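Local coordinates for protein BtGH115A (Bacteroides thetaiotaomicron, PDB 5BY3) that releases 4-O-methyl-glucuronic acid from decorated arabinogalactans as an alpha-glucuronidase of glycoside hydrolase family 115, at residues P400-W405 / T504-K509; H494-E499 / N735-Q740; E170-M175 / M614-P619; E499-T504 / L519-R524. One frame throughout, in Å; residues are numbered along the deposited sequence.

Contact 1 (P400-W405 / T504-K509); sequences PHDHLW and TREEEK. With NI (nickel (II) ion), chain C.
Pro400 and Glu506 are joined by the one direct hydrogen bond between residues 400-405 and 504-509: Glu506 N meets Pro400 O at 2.8 Å. The bond is nearly straight, 166° at the hydrogen, with the donor above the carbonyl plane. That oxygen takes a second, softer partner in a CA-H...O contact from Arg505 CA at 3.3 Å. Apolar contact is brief, Arg505 CG lying 3.7 Å from Pro400 CB. Beyond CG the arginine bends, and its guanidinium pairs weakly with Glu508 and in salt bridges with Glu730 and Glu734 of helix 730-738.

Residues 400-405 belong to a beta-alpha loop of the TIM barrel of this GH115 enzyme, following strand 388-393. Further along the same loop, Leu404 O binds the nickel ion at 2.4 Å, together with Asp436 and two waters.

A water bridge forms the next tie. With CG anti to the backbone N (chi1 -165°), the His401 ring is carried toward Thr504; His401 NE2 lies 2.9 Å from a water in its ring plane, and Thr504 OG1 is 2.6 Å from that same water. The other ring nitrogen, His401 ND1, donates to Asp402 O at 2.7 Å, and bonds at both nitrogens restrain the turn of the ring.

Among the charged groups, Asp402 OD1 faces Glu506 CG at 4.0 Å, the carboxylate planes turned 75° apart. Arg620 forms salt bridges with both acids and would be expected to offset their repulsion; Arg514 also pairs with Glu506.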
# COMPACT_ATOMS: atom_id res chain seq x y z
N PRO A 400 -8.86 -14.16 -6.04
CA PRO A 400 -9.75 -14.47 -7.19
C PRO A 400 -9.53 -13.62 -8.47
O PRO A 400 -10.00 -14.00 -9.54
CB PRO A 400 -11.13 -14.20 -6.61
CG PRO A 400 -10.88 -13.06 -5.65
CD PRO A 400 -9.56 -13.39 -4.99
N HIS A 401 -8.85 -12.46 -8.38
CA HIS A 401 -8.57 -11.66 -9.60
C HIS A 401 -7.42 -10.64 -9.37
O HIS A 401 -7.39 -10.03 -8.32
CB HIS A 401 -9.85 -10.96 -10.09
CG HIS A 401 -9.75 -10.45 -11.48
ND1 HIS A 401 -8.95 -9.37 -11.82
CD2 HIS A 401 -10.31 -10.89 -12.64
CE1 HIS A 401 -9.02 -9.18 -13.13
NE2 HIS A 401 -9.84 -10.08 -13.65
N ASP A 402 -6.53 -10.43 -10.34
CA ASP A 402 -5.50 -9.36 -10.25
C ASP A 402 -6.15 -7.98 -10.12
O ASP A 402 -7.16 -7.70 -10.78
CB ASP A 402 -4.59 -9.21 -11.48
CG ASP A 402 -4.09 -10.54 -12.10
OD1 ASP A 402 -4.42 -11.67 -11.63
OD2 ASP A 402 -3.36 -10.41 -13.15
N HIS A 403 -5.56 -7.13 -9.27
CA HIS A 403 -5.73 -5.70 -9.38
C HIS A 403 -4.40 -5.08 -9.69
O HIS A 403 -3.60 -4.80 -8.79
CB HIS A 403 -6.41 -5.08 -8.16
CG HIS A 403 -5.87 -5.53 -6.83
ND1 HIS A 403 -6.10 -6.80 -6.32
CD2 HIS A 403 -5.17 -4.86 -5.88
CE1 HIS A 403 -5.55 -6.89 -5.12
NE2 HIS A 403 -4.95 -5.74 -4.84
N LEU A 404 -4.12 -4.88 -10.98
CA LEU A 404 -2.80 -4.38 -11.42
C LEU A 404 -2.83 -3.14 -12.27
O LEU A 404 -1.77 -2.59 -12.61
CB LEU A 404 -2.06 -5.45 -12.22
CG LEU A 404 -1.62 -6.75 -11.57
CD1 LEU A 404 -1.06 -7.65 -12.65
CD2 LEU A 404 -0.56 -6.43 -10.54
N TRP A 405 -4.02 -2.70 -12.68
CA TRP A 405 -4.06 -1.59 -13.62
C TRP A 405 -4.07 -0.23 -12.93
O TRP A 405 -3.12 0.55 -13.10
CB TRP A 405 -5.19 -1.78 -14.57
CG TRP A 405 -5.49 -0.63 -15.47
CD1 TRP A 405 -4.60 0.21 -16.10
CD2 TRP A 405 -6.79 -0.24 -15.89
NE1 TRP A 405 -5.28 1.11 -16.88
CE2 TRP A 405 -6.63 0.85 -16.78
CE3 TRP A 405 -8.08 -0.69 -15.60
CZ2 TRP A 405 -7.72 1.51 -17.36
CZ3 TRP A 405 -9.17 -0.05 -16.18
CH2 TRP A 405 -8.98 1.06 -17.04
N THR A 504 -15.19 -12.02 -13.52
CA THR A 504 -14.43 -13.18 -13.97
C THR A 504 -13.50 -13.60 -12.82
O THR A 504 -13.38 -12.90 -11.83
CB THR A 504 -13.56 -12.86 -15.22
OG1 THR A 504 -12.75 -11.72 -14.95
CG2 THR A 504 -14.38 -12.57 -16.46
N ARG A 505 -12.86 -14.75 -12.94
CA ARG A 505 -11.84 -15.15 -11.97
C ARG A 505 -10.54 -15.56 -12.66
O ARG A 505 -10.52 -15.87 -13.86
CB ARG A 505 -12.37 -16.22 -11.00
CG ARG A 505 -12.76 -15.56 -9.69
CD ARG A 505 -14.14 -15.90 -9.20
NE ARG A 505 -14.11 -17.17 -8.50
CZ ARG A 505 -14.92 -17.51 -7.50
NH1 ARG A 505 -15.83 -16.67 -7.01
NH2 ARG A 505 -14.79 -18.71 -6.97
N GLU A 506 -9.47 -15.46 -11.89
CA GLU A 506 -8.14 -15.91 -12.28
C GLU A 506 -7.71 -17.05 -11.37
O GLU A 506 -8.26 -17.21 -10.27
CB GLU A 506 -7.14 -14.76 -12.23
CG GLU A 506 -7.14 -13.91 -13.48
CD GLU A 506 -6.79 -14.68 -14.77
OE1 GLU A 506 -5.77 -15.38 -14.83
OE2 GLU A 506 -7.55 -14.56 -15.74
N GLU A 507 -6.78 -17.87 -11.87
CA GLU A 507 -6.31 -19.12 -11.25
C GLU A 507 -7.37 -20.15 -10.85
O GLU A 507 -7.15 -20.93 -9.93
CB GLU A 507 -5.36 -18.84 -10.09
CG GLU A 507 -4.16 -18.00 -10.53
CD GLU A 507 -3.29 -17.56 -9.37
OE1 GLU A 507 -3.65 -17.86 -8.19
OE2 GLU A 507 -2.25 -16.91 -9.64
N GLU A 508 -8.47 -20.20 -11.59
CA GLU A 508 -9.56 -21.13 -11.26
C GLU A 508 -9.52 -22.48 -11.96
O GLU A 508 -10.34 -23.36 -11.60
CB GLU A 508 -10.92 -20.51 -11.53
CG GLU A 508 -11.47 -19.61 -10.45
CD GLU A 508 -11.81 -20.30 -9.16
OE1 GLU A 508 -12.07 -21.52 -9.14
OE2 GLU A 508 -11.81 -19.61 -8.14
N LYS A 509 -8.63 -22.69 -12.94
CA LYS A 509 -8.51 -24.05 -13.59
C LYS A 509 -9.78 -24.52 -14.36
O LYS A 509 -9.89 -25.70 -14.72
CB LYS A 509 -8.12 -25.17 -12.59
CG LYS A 509 -6.87 -24.97 -11.72
CD LYS A 509 -6.77 -26.10 -10.70
CE LYS A 509 -5.80 -25.75 -9.58
NZ LYS A 509 -6.20 -26.34 -8.27
NI NI C . 0.45 -1.87 -12.17
O HOH W 1 -10.50 -11.24 -16.26
O HOH W 2 0.59 -3.22 -14.25
O HOH W 3 1.33 -0.19 -10.49

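Contact 2 (H494-E499 / N735-Q740); sequences HIRKPE and NVLRNQ
Asn739 lies over one face of the His494 imidazole and can be followed outward atom by atom. Its CB sits 3.7 Å from the ring centroid, a CH-pi contact displaced toward the rim, with His494 NE2 among its nearest ring atoms. CG, set anti to the carbonyl carbon (chi1 -71°), comes next, 3.9 Å from His494 CE1. The amide it carries is stacked on the ring, the two planes only 12° apart. At the tip the branches part: ND2 donates to His494 O at 2.9 Å, almost straight at 170° and in the carbonyl plane on a lone pair, while OD1 bonds Tyr372 OH outside the contact.

The backbone of Asn739 closes the circuit. A water donates to Asn739 O at 2.7 Å and also lies 2.8 Å from His494 NE2, in the plane of the imidazole.

Beside this pair, the Arg496 guanidinium has Leu737 CB over one face, and its NH2 lies 3.9 Å from Leu737 CD1. Arg496 NE is held by Phe500 O. A second water accepts from Lys497 N at 3.0 Å and reaches Leu737 O.

Two helix C-termini meet here. Asn739, with positive phi, is the first residue beyond helix 730-738 of the C-terminal domain, and its amide satisfies a carbonyl in the last turn of helix 476-495, making the contact an interdomain joint.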
# COMPACT_ATOMS: atom_id res chain seq x y z
N HIS A 494 -14.28 0.40 -4.17
CA HIS A 494 -14.42 -0.51 -3.02
C HIS A 494 -15.57 -1.47 -3.29
O HIS A 494 -15.50 -2.66 -2.99
CB HIS A 494 -14.67 0.34 -1.77
CG HIS A 494 -14.74 -0.42 -0.48
ND1 HIS A 494 -13.61 -0.77 0.24
CD2 HIS A 494 -15.80 -0.80 0.28
CE1 HIS A 494 -13.98 -1.38 1.36
NE2 HIS A 494 -15.30 -1.40 1.42
N ILE A 495 -16.63 -0.95 -3.88
CA ILE A 495 -17.80 -1.73 -4.22
C ILE A 495 -17.44 -2.77 -5.28
O ILE A 495 -17.84 -3.92 -5.20
CB ILE A 495 -18.94 -0.78 -4.64
CG1 ILE A 495 -19.44 -0.07 -3.36
CG2 ILE A 495 -20.08 -1.52 -5.34
CD1 ILE A 495 -20.46 1.03 -3.53
N ARG A 496 -16.64 -2.36 -6.25
CA ARG A 496 -16.14 -3.25 -7.26
C ARG A 496 -15.10 -2.46 -8.01
O ARG A 496 -15.39 -1.42 -8.60
CB ARG A 496 -17.26 -3.68 -8.18
CG ARG A 496 -16.88 -4.92 -8.95
CD ARG A 496 -17.42 -6.16 -8.27
NE ARG A 496 -16.98 -7.36 -8.98
CZ ARG A 496 -17.24 -8.62 -8.60
NH1 ARG A 496 -17.94 -8.85 -7.49
NH2 ARG A 496 -16.76 -9.63 -9.33
N LYS A 497 -13.87 -2.94 -7.92
CA LYS A 497 -12.73 -2.40 -8.64
C LYS A 497 -12.95 -2.45 -10.15
O LYS A 497 -13.67 -3.33 -10.64
CB LYS A 497 -11.49 -3.20 -8.28
CG LYS A 497 -10.99 -2.95 -6.87
CD LYS A 497 -9.62 -3.56 -6.58
CE LYS A 497 -8.78 -2.73 -5.59
NZ LYS A 497 -9.22 -2.73 -4.15
N PRO A 498 -12.35 -1.52 -10.90
CA PRO A 498 -12.39 -1.61 -12.37
C PRO A 498 -12.08 -3.00 -12.92
O PRO A 498 -12.85 -3.51 -13.72
CB PRO A 498 -11.33 -0.62 -12.79
CG PRO A 498 -11.49 0.46 -11.77
CD PRO A 498 -11.72 -0.26 -10.47
N GLU A 499 -10.98 -3.59 -12.47
CA GLU A 499 -10.52 -4.90 -12.87
C GLU A 499 -11.46 -6.02 -12.51
O GLU A 499 -11.43 -7.02 -13.19
CB GLU A 499 -9.13 -5.18 -12.28
CG GLU A 499 -8.04 -4.23 -12.73
CD GLU A 499 -7.85 -3.06 -11.78
OE1 GLU A 499 -8.84 -2.74 -11.11
OE2 GLU A 499 -6.73 -2.44 -11.71
N ASN A 735 -15.81 -12.58 -0.77
CA ASN A 735 -15.64 -11.51 0.20
C ASN A 735 -14.75 -10.41 -0.39
O ASN A 735 -15.16 -9.29 -0.44
CB ASN A 735 -15.02 -12.04 1.51
CG ASN A 735 -16.06 -12.68 2.48
OD1 ASN A 735 -17.26 -12.84 2.17
ND2 ASN A 735 -15.57 -13.03 3.69
N VAL A 736 -13.54 -10.73 -0.85
CA VAL A 736 -12.57 -9.69 -1.22
C VAL A 736 -12.87 -8.97 -2.55
O VAL A 736 -12.44 -7.86 -2.75
CB VAL A 736 -11.14 -10.25 -1.24
CG1 VAL A 736 -10.73 -10.68 0.16
CG2 VAL A 736 -11.01 -11.41 -2.23
N LEU A 737 -13.61 -9.61 -3.45
CA LEU A 737 -14.04 -8.97 -4.69
C LEU A 737 -15.04 -7.82 -4.45
O LEU A 737 -14.99 -6.81 -5.16
CB LEU A 737 -14.67 -10.01 -5.64
CG LEU A 737 -13.78 -10.95 -6.48
CD1 LEU A 737 -14.55 -12.04 -7.24
CD2 LEU A 737 -12.85 -10.23 -7.46
N ARG A 738 -15.93 -8.00 -3.47
CA ARG A 738 -17.02 -7.07 -3.20
C ARG A 738 -16.78 -6.24 -1.94
O ARG A 738 -17.57 -5.36 -1.60
CB ARG A 738 -18.38 -7.82 -3.11
CG ARG A 738 -18.50 -8.67 -1.88
CD ARG A 738 -19.63 -9.66 -1.95
NE ARG A 738 -19.43 -10.54 -0.84
CZ ARG A 738 -19.88 -11.79 -0.74
NH1 ARG A 738 -20.63 -12.34 -1.71
NH2 ARG A 738 -19.57 -12.48 0.35
N ASN A 739 -15.67 -6.54 -1.25
CA ASN A 739 -15.34 -5.98 0.06
C ASN A 739 -16.53 -6.00 1.05
O ASN A 739 -16.73 -5.06 1.81
CB ASN A 739 -14.75 -4.59 -0.08
CG ASN A 739 -13.36 -4.62 -0.66
OD1 ASN A 739 -12.41 -5.14 -0.04
ND2 ASN A 739 -13.24 -4.11 -1.87
N GLN A 740 -17.31 -7.07 1.03
CA GLN A 740 -18.24 -7.32 2.14
C GLN A 740 -18.34 -8.80 2.41
O GLN A 740 -18.51 -9.59 1.45
CB GLN A 740 -19.65 -6.80 1.85
CG GLN A 740 -19.81 -5.31 1.66
CD GLN A 740 -21.24 -4.90 1.53
OE1 GLN A 740 -22.02 -5.53 0.83
NE2 GLN A 740 -21.61 -3.85 2.23
O HOH W 4 -17.25 -2.71 2.97
O HOH W 5 -13.81 -4.37 -5.33

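Contact 3 (E170-M175 / M614-P619); sequences EDWGLM and MMDFKP
The Trp172 indole is sandwiched: Pro619 lies over one face, and Asp171 CB, from its own loop, over the opposite one. Pro619 CA makes a CH-pi contact 4.2 Å from the centroid of the five-membered ring, while Pro619 C stands above the centre of the whole indole. At the edge, near the ring plane, Asp616 OD2 approaches Trp172 CD1 at 3.7 Å, its carboxylate turned 73° to the indole. Asp616 CB also touches Trp172 O at 3.3 Å.

The other carboxylate oxygen serves its own segment. Asp616 OD1 accepts from Lys618 N at 2.8 Å, an Asx turn, with CG anti to the backbone N (chi1 -178°). An alanine here would probably leave Lys618 N without its acceptor, the turn less firmly fixed and the CD1 edge of the indole without its carboxylate neighbour.

Farther back, Gly173 CA passes 3.5 Å from Met614 O, a fit that leaves little room for a side chain. Met614 SE (the residue is a selenomethionine) lies 4.0 Å from Leu174 N and packs on Leu174 CB at 4.4 Å.

Gly173 is the N-cap of helix 174-182, which follows barrel strand 162-166, and Leu174 N bonds the nickel ligand Asp436. The contact thus joins a beta-alpha loop of the TIM barrel to the loop after helix 587-603, with the side chain of Pro619 about 6 Å from the nickel ion.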
# COMPACT_ATOMS: atom_id res chain seq x y z
N GLU A 170 5.76 -6.04 -12.24
CA GLU A 170 6.33 -4.97 -13.03
C GLU A 170 6.39 -5.25 -14.54
O GLU A 170 6.89 -4.39 -15.29
CB GLU A 170 7.76 -4.63 -12.51
CG GLU A 170 8.86 -5.67 -12.83
CD GLU A 170 9.04 -6.79 -11.79
OE1 GLU A 170 8.08 -7.11 -11.08
OE2 GLU A 170 10.15 -7.36 -11.67
N ASP A 171 5.88 -6.42 -14.98
CA ASP A 171 6.04 -6.89 -16.38
C ASP A 171 5.45 -5.92 -17.42
O ASP A 171 5.85 -6.00 -18.58
CB ASP A 171 5.38 -8.25 -16.67
CG ASP A 171 5.78 -9.39 -15.72
OD1 ASP A 171 5.99 -9.17 -14.51
OD2 ASP A 171 5.82 -10.55 -16.20
N TRP A 172 4.48 -5.08 -17.01
CA TRP A 172 3.67 -4.25 -17.94
C TRP A 172 3.76 -2.75 -17.65
O TRP A 172 2.93 -1.98 -18.10
CB TRP A 172 2.21 -4.70 -17.97
CG TRP A 172 2.08 -6.15 -18.16
CD1 TRP A 172 1.98 -6.81 -19.35
CD2 TRP A 172 2.10 -7.18 -17.13
NE1 TRP A 172 1.94 -8.18 -19.14
CE2 TRP A 172 2.02 -8.44 -17.79
CE3 TRP A 172 2.19 -7.15 -15.73
CZ2 TRP A 172 2.03 -9.66 -17.10
CZ3 TRP A 172 2.19 -8.37 -15.04
CH2 TRP A 172 2.10 -9.61 -15.72
N GLY A 173 4.78 -2.33 -16.93
CA GLY A 173 4.92 -0.93 -16.56
C GLY A 173 6.32 -0.51 -16.19
O GLY A 173 7.07 -0.00 -17.03
N LEU A 174 6.69 -0.71 -14.93
CA LEU A 174 7.98 -0.19 -14.51
C LEU A 174 9.15 -0.90 -15.17
O LEU A 174 10.15 -0.24 -15.48
CB LEU A 174 8.12 -0.12 -12.99
CG LEU A 174 9.31 0.65 -12.41
CD1 LEU A 174 8.99 1.19 -11.05
CD2 LEU A 174 10.51 -0.26 -12.33
N MSE A 175 9.03 -2.20 -15.47
CA MSE A 175 10.18 -2.86 -16.18
C MSE A 175 10.37 -2.27 -17.60
O MSE A 175 11.43 -1.69 -17.84
CB MSE A 175 10.26 -4.39 -16.10
CG MSE A 175 11.61 -4.91 -16.61
SE MSE A 175 11.61 -5.04 -18.59
CE MSE A 175 10.39 -6.54 -18.95
N MSE A 614 4.92 3.07 -19.16
CA MSE A 614 4.55 2.91 -17.75
C MSE A 614 3.12 2.47 -17.57
O MSE A 614 2.80 1.89 -16.55
CB MSE A 614 4.81 4.25 -17.08
CG MSE A 614 4.51 4.35 -15.59
SE MSE A 614 5.31 2.98 -14.42
CE MSE A 614 6.76 4.07 -13.74
N MSE A 615 2.25 2.71 -18.56
CA MSE A 615 0.81 2.42 -18.45
C MSE A 615 0.32 1.50 -19.51
O MSE A 615 0.41 1.79 -20.71
CB MSE A 615 -0.07 3.65 -18.46
CG MSE A 615 -1.54 3.32 -18.17
SE MSE A 615 -1.81 2.49 -16.40
CE MSE A 615 -1.29 4.07 -15.33
N ASP A 616 -0.24 0.38 -19.05
CA ASP A 616 -0.73 -0.66 -19.94
C ASP A 616 -2.13 -0.97 -19.48
O ASP A 616 -2.32 -1.44 -18.35
CB ASP A 616 0.18 -1.89 -19.86
CG ASP A 616 -0.23 -2.99 -20.80
OD1 ASP A 616 -1.40 -3.04 -21.21
OD2 ASP A 616 0.63 -3.86 -21.12
N PHE A 617 -3.12 -0.70 -20.32
CA PHE A 617 -4.49 -0.90 -19.90
C PHE A 617 -4.97 -2.37 -20.00
O PHE A 617 -6.12 -2.67 -19.65
CB PHE A 617 -5.44 0.14 -20.54
CG PHE A 617 -5.79 -0.09 -22.02
CD1 PHE A 617 -5.01 0.48 -23.04
CD2 PHE A 617 -6.95 -0.79 -22.38
CE1 PHE A 617 -5.36 0.31 -24.39
CE2 PHE A 617 -7.30 -0.94 -23.73
CZ PHE A 617 -6.51 -0.40 -24.74
N LYS A 618 -4.07 -3.25 -20.47
CA LYS A 618 -4.31 -4.71 -20.57
C LYS A 618 -3.26 -5.55 -19.82
O LYS A 618 -2.81 -6.56 -20.36
CB LYS A 618 -4.40 -5.20 -22.04
CG LYS A 618 -5.03 -4.19 -23.00
CD LYS A 618 -5.28 -4.77 -24.40
CE LYS A 618 -6.68 -5.35 -24.50
NZ LYS A 618 -6.93 -5.84 -25.87
N PRO A 619 -2.91 -5.16 -18.56
CA PRO A 619 -1.85 -5.90 -17.84
C PRO A 619 -2.17 -7.38 -17.74
O PRO A 619 -3.30 -7.75 -17.44
CB PRO A 619 -1.86 -5.26 -16.44
CG PRO A 619 -3.23 -4.69 -16.29
CD PRO A 619 -3.60 -4.22 -17.65

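Contact 4 (E499-T504 / L519-R524); sequences EFMGNT and LPWSER
Met501, a selenomethionine, and Leu519 cross at about a right angle, and Met501 meets Trp521 at a similar angle. Leu519 CD1 lies against the methyl Met501 CE and also comes 3.4 Å from the backbone oxygen Met501 O. Against the indole, Met501 SE makes an oblique Met-aromatic contact, 5.2 Å from the centroid of the six-membered ring and 63° off its normal. Beyond the selenium, Met501 CE touches Trp521 CZ3 at 4.1 Å. Leu519 CB lies over the centre of one Trp521 face, and the leucine thus touches both the indole and the 499-504 loop.

The other leucine branch is turned to Asn503: Leu519 CD2 packs on Asn503 CB at 3.8 Å. The amide nitrogen of that asparagine, ND2, is taken by Asp518 O. An alanine in place of Leu519 would probably open a gap between Asn503 and Met501 and leave the selenomethionine end freer to turn.

Phe500 to Asn503 form a type I beta turn in the connection between helices 476-495 and 523-543. Pro520 centres an inverse gamma turn just before Ser522, the N-cap of helix 523-543, while helix 552-580 backs Met501 through Asn570, Leu573 and Leu574.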
# COMPACT_ATOMS: atom_id res chain seq x y z
N GLU A 499 -10.98 -3.59 -12.47
CA GLU A 499 -10.52 -4.90 -12.87
C GLU A 499 -11.46 -6.02 -12.51
O GLU A 499 -11.43 -7.02 -13.19
CB GLU A 499 -9.13 -5.18 -12.28
CG GLU A 499 -8.04 -4.23 -12.73
CD GLU A 499 -7.85 -3.06 -11.78
OE1 GLU A 499 -8.84 -2.74 -11.11
OE2 GLU A 499 -6.73 -2.44 -11.71
N PHE A 500 -12.32 -5.87 -11.49
CA PHE A 500 -13.37 -6.87 -11.14
C PHE A 500 -14.74 -6.73 -11.88
O PHE A 500 -15.68 -7.51 -11.62
CB PHE A 500 -13.66 -6.94 -9.61
CG PHE A 500 -12.44 -6.96 -8.72
CD1 PHE A 500 -11.17 -7.32 -9.19
CD2 PHE A 500 -12.59 -6.62 -7.35
CE1 PHE A 500 -10.05 -7.29 -8.32
CE2 PHE A 500 -11.49 -6.63 -6.47
CZ PHE A 500 -10.21 -6.96 -6.96
N MSE A 501 -14.87 -5.78 -12.80
CA MSE A 501 -16.18 -5.44 -13.40
C MSE A 501 -16.66 -6.44 -14.41
O MSE A 501 -17.82 -6.37 -14.82
CB MSE A 501 -16.20 -4.07 -14.07
CG MSE A 501 -16.14 -2.96 -13.02
SE MSE A 501 -17.74 -2.97 -11.88
CE MSE A 501 -19.11 -2.83 -13.27
N GLY A 502 -15.79 -7.36 -14.82
CA GLY A 502 -16.18 -8.47 -15.67
C GLY A 502 -16.81 -9.64 -14.93
O GLY A 502 -17.38 -10.55 -15.57
N ASN A 503 -16.73 -9.63 -13.59
CA ASN A 503 -17.17 -10.78 -12.77
C ASN A 503 -16.49 -12.08 -13.26
O ASN A 503 -17.14 -13.11 -13.44
CB ASN A 503 -18.73 -10.90 -12.78
CG ASN A 503 -19.29 -11.78 -11.64
OD1 ASN A 503 -18.61 -12.04 -10.63
ND2 ASN A 503 -20.54 -12.23 -11.80
N THR A 504 -15.19 -12.02 -13.52
CA THR A 504 -14.43 -13.18 -13.97
C THR A 504 -13.50 -13.60 -12.82
O THR A 504 -13.38 -12.90 -11.83
CB THR A 504 -13.56 -12.86 -15.22
OG1 THR A 504 -12.75 -11.72 -14.95
CG2 THR A 504 -14.38 -12.57 -16.46
N LEU A 519 -22.85 -8.95 -13.48
CA LEU A 519 -22.73 -8.73 -12.06
C LEU A 519 -24.15 -8.89 -11.55
O LEU A 519 -25.08 -8.59 -12.30
CB LEU A 519 -22.18 -7.33 -11.79
CG LEU A 519 -20.71 -7.22 -12.22
CD1 LEU A 519 -20.43 -5.83 -12.70
CD2 LEU A 519 -19.77 -7.60 -11.10
N PRO A 520 -24.34 -9.39 -10.29
CA PRO A 520 -25.74 -9.60 -9.84
C PRO A 520 -26.42 -8.29 -9.38
O PRO A 520 -26.79 -8.14 -8.19
CB PRO A 520 -25.60 -10.62 -8.69
CG PRO A 520 -24.17 -10.50 -8.20
CD PRO A 520 -23.34 -9.86 -9.30
N TRP A 521 -26.56 -7.34 -10.31
CA TRP A 521 -27.15 -6.04 -10.00
C TRP A 521 -28.36 -5.75 -10.92
O TRP A 521 -28.40 -6.22 -12.05
CB TRP A 521 -26.11 -4.92 -10.12
CG TRP A 521 -24.83 -5.03 -9.29
CD1 TRP A 521 -24.60 -5.82 -8.16
CD2 TRP A 521 -23.62 -4.29 -9.51
NE1 TRP A 521 -23.30 -5.62 -7.70
CE2 TRP A 521 -22.68 -4.71 -8.52
CE3 TRP A 521 -23.22 -3.34 -10.46
CZ2 TRP A 521 -21.41 -4.18 -8.45
CZ3 TRP A 521 -21.97 -2.85 -10.40
CH2 TRP A 521 -21.07 -3.24 -9.39
N SER A 522 -29.33 -4.99 -10.43
CA SER A 522 -30.50 -4.63 -11.23
C SER A 522 -30.19 -3.54 -12.24
O SER A 522 -29.22 -2.81 -12.08
CB SER A 522 -31.57 -4.07 -10.31
OG SER A 522 -31.11 -2.82 -9.81
N GLU A 523 -31.02 -3.41 -13.27
CA GLU A 523 -30.99 -2.28 -14.19
C GLU A 523 -30.89 -0.92 -13.50
O GLU A 523 -30.04 -0.08 -13.87
CB GLU A 523 -32.17 -2.31 -15.15
CG GLU A 523 -31.74 -1.79 -16.52
CD GLU A 523 -32.89 -1.52 -17.49
OE1 GLU A 523 -33.91 -2.22 -17.42
OE2 GLU A 523 -32.73 -0.61 -18.34
N ARG A 524 -31.73 -0.74 -12.49
CA ARG A 524 -31.74 0.48 -11.67
C ARG A 524 -30.36 0.75 -11.04
O ARG A 524 -29.77 1.80 -11.29
CB ARG A 524 -32.91 0.44 -10.67
CG ARG A 524 -33.02 1.65 -9.76
CD ARG A 524 -33.90 1.32 -8.57
NE ARG A 524 -33.32 1.79 -7.29
CZ ARG A 524 -32.44 1.13 -6.53
NH1 ARG A 524 -31.98 -0.06 -6.88
NH2 ARG A 524 -32.01 1.68 -5.39

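Overall arrangement
Contacts 1, 2 and 4 cluster round the connection from helix 476-495 to helix 523-543, their centres about 10 to 15 Å apart, and the centre of contact 3 lies about 16 Å from that of contact 1, which it meets through Trp405. Glu499 belongs to contacts 2 and 4, Thr504 to contacts 1 and 4. Along the chain contact 3 opens first, at 170-175, and spans both contacts 1 and 4; contact 2 closes last, at 735-740. Glu499 OE2 bonds Trp405 N, and Trp405 packs on Asp616 and Pro619. A continuous series thus runs from nickel-side TIM-barrel loops, through the helical region, to helix 730-738 of the C-terminal domain.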